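Local coordinates for PUA domain-containing protein (Aeropyrum pernix, PDB 2CX0) that is of unknown function but probably binds RNA through its PUA domain and may act in translation initiation, at residues 79-84 with 178-183. Sequence-based numbering, arbitrary orientation.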
loop_
_atom_site.group_PDB
_atom_site.type_symbol
_atom_site.label_atom_id
_atom_site.label_comp_id
_atom_site.label_asym_id
_atom_site.label_seq_id
_atom_site.Cartn_x
_atom_site.Cartn_y
_atom_site.Cartn_z
ATOM N N THR A 79 3.748 -0.761 -0.032
ATOM C CA THR A 79 3.702 -0.216 1.291
ATOM C C THR A 79 3.513 1.293 1.091
ATOM O O THR A 79 3.674 1.852 -0.036
ATOM C CB THR A 79 5.054 -0.337 1.985
ATOM O OG1 THR A 79 6.083 0.226 1.098
ATOM C CG2 THR A 79 5.316 -1.865 2.332
ATOM N N LEU A 80 3.235 1.980 2.196
ATOM C CA LEU A 80 3.142 3.453 2.084
ATOM C C LEU A 80 4.536 4.012 1.782
ATOM O O LEU A 80 4.662 5.075 1.153
ATOM C CB LEU A 80 2.601 4.075 3.391
ATOM C CG LEU A 80 1.132 3.684 3.627
ATOM C CD1 LEU A 80 0.687 4.507 4.834
ATOM C CD2 LEU A 80 0.200 4.044 2.419
ATOM N N GLN A 81 5.597 3.342 2.271
ATOM C CA GLN A 81 6.988 3.780 1.971
ATOM C C GLN A 81 7.236 3.735 0.444
ATOM O O GLN A 81 7.917 4.612 -0.107
ATOM C CB GLN A 81 8.039 2.883 2.691
ATOM C CG GLN A 81 8.078 3.095 4.242
ATOM C CD GLN A 81 6.936 2.432 5.017
ATOM O OE1 GLN A 81 6.127 1.674 4.432
ATOM N NE2 GLN A 81 6.879 2.693 6.346
ATOM N N CYS A 82 6.675 2.720 -0.225
ATOM C CA CYS A 82 6.796 2.603 -1.666
ATOM C C CYS A 82 6.106 3.815 -2.330
ATOM O O CYS A 82 6.604 4.453 -3.314
ATOM C CB CYS A 82 6.114 1.309 -2.139
ATOM S SG CYS A 82 6.072 1.128 -3.952
ATOM N N LEU A 83 4.969 4.202 -1.786
ATOM C CA LEU A 83 4.280 5.366 -2.407
ATOM C C LEU A 83 5.088 6.669 -2.218
ATOM O O LEU A 83 5.051 7.579 -3.056
ATOM C CB LEU A 83 2.883 5.536 -1.842
ATOM C CG LEU A 83 1.995 4.285 -2.050
ATOM C CD1 LEU A 83 0.556 4.673 -1.585
ATOM C CD2 LEU A 83 1.989 3.728 -3.513
ATOM N N LYS A 84 5.820 6.741 -1.123
ATOM C CA LYS A 84 6.646 7.903 -0.866
ATOM C C LYS A 84 7.870 7.995 -1.840
ATOM O O LYS A 84 8.149 9.024 -2.467
ATOM C CB LYS A 84 7.104 7.878 0.595
ATOM C CG LYS A 84 7.925 9.111 0.972
ATOM C CD LYS A 84 8.086 9.214 2.506
ATOM C CE LYS A 84 8.970 10.411 2.918
ATOM N NZ LYS A 84 9.181 10.448 4.422
ATOM N N LEU A 178 7.351 -1.815 10.937
ATOM C CA LEU A 178 8.454 -2.647 10.546
ATOM C C LEU A 178 9.162 -2.043 9.290
ATOM O O LEU A 178 10.417 -1.958 9.229
ATOM C CB LEU A 178 7.922 -4.053 10.261
ATOM C CG LEU A 178 8.994 -4.924 9.572
ATOM C CD1 LEU A 178 10.209 -5.128 10.520
ATOM C CD2 LEU A 178 8.331 -6.285 9.231
ATOM N N ALA A 179 8.367 -1.621 8.311
ATOM C CA ALA A 179 8.925 -1.068 7.057
ATOM C C ALA A 179 9.697 0.215 7.309
ATOM O O ALA A 179 10.765 0.405 6.707
ATOM C CB ALA A 179 7.844 -0.818 6.003
ATOM N N GLN A 180 9.195 1.059 8.220
ATOM C CA GLN A 180 9.879 2.300 8.574
ATOM C C GLN A 180 11.290 2.009 9.091
ATOM O O GLN A 180 12.240 2.719 8.768
ATOM C CB GLN A 180 9.155 3.024 9.704
ATOM C CG GLN A 180 8.109 3.946 9.277
ATOM C CD GLN A 180 8.650 4.988 8.336
ATOM O OE1 GLN A 180 8.678 4.752 7.134
ATOM N NE2 GLN A 180 9.110 6.142 8.873
ATOM N N GLU A 181 11.424 0.955 9.889
ATOM C CA GLU A 181 12.711 0.610 10.467
ATOM C C GLU A 181 13.613 -0.069 9.452
ATOM O O GLU A 181 14.820 0.133 9.491
ATOM C CB GLU A 181 12.498 -0.297 11.708
ATOM C CG GLU A 181 13.652 -0.305 12.671
ATOM C CD GLU A 181 14.004 1.085 13.201
ATOM O OE1 GLU A 181 13.140 1.993 13.308
ATOM O OE2 GLU A 181 15.169 1.257 13.544
ATOM N N VAL A 182 13.046 -0.885 8.547
ATOM C CA VAL A 182 13.857 -1.549 7.520
ATOM C C VAL A 182 14.492 -0.436 6.654
ATOM O O VAL A 182 15.692 -0.504 6.331
ATOM C CB VAL A 182 12.999 -2.506 6.599
ATOM C CG1 VAL A 182 13.821 -2.963 5.376
ATOM C CG2 VAL A 182 12.616 -3.787 7.375
ATOM N N GLY A 183 13.672 0.573 6.333
ATOM C CA GLY A 183 14.074 1.714 5.521
ATOM C C GLY A 183 15.219 2.476 6.183
ATOM O O GLY A 183 16.065 3.033 5.470
HETATM O O HOH W 1 9.940 8.951 7.174
#
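Gln81 and Gln180 join two short helices, 80-86 and the C-terminal 174-183, by a single amide-to-amide hydrogen bond, a worked example of a lone side-chain bond bridging helices that otherwise meet here through little more than one methyl. From CB the Gln81 chain places CG beside the backbone N (chi1 -71°), then bends at chi2 so that the amide turns towards the other helix. CG comes 3.4 Å from Gln180 OE1, and CD rests 3.5 Å from the methyl CB of Ala179. At the tip the two branches part: OE1 faces the Ala179 methyl, CB, at 3.4 Å, whereas NE2 donates to Gln180 OE1 at 2.8 Å. The bond is nearly straight, 164° at the hydrogen, and the acceptor lies almost in the amide plane of Gln81; the donor stands 19° off the carbonyl plane of Gln180, and the two amides are close to coplanar. Beyond them, a water weakly links Gln180 NE2 with Lys84 NZ. Thr79 is the N-cap residue of helix 80-86, its OG1 accepting from Cys82 N at 2.9 Å. The last helix packs on the N-terminal antiparallel sheet, Ala179 and Val182 on Pro66 and Leu178 on Leu3, and so meets helix 80-86, which directly follows that sheet's strand 76-78. An alanine in place of Gln81 would remove the amide and is likely to leave Gln180 OE1 without its donor and a gap over the Ala179 methyl. The chemistry is unevenly shared: NE2 has one good acceptor, Gln180 OE1, and a weak one, Trp176 O, whereas OE1 is buried against a methyl with no polar partner.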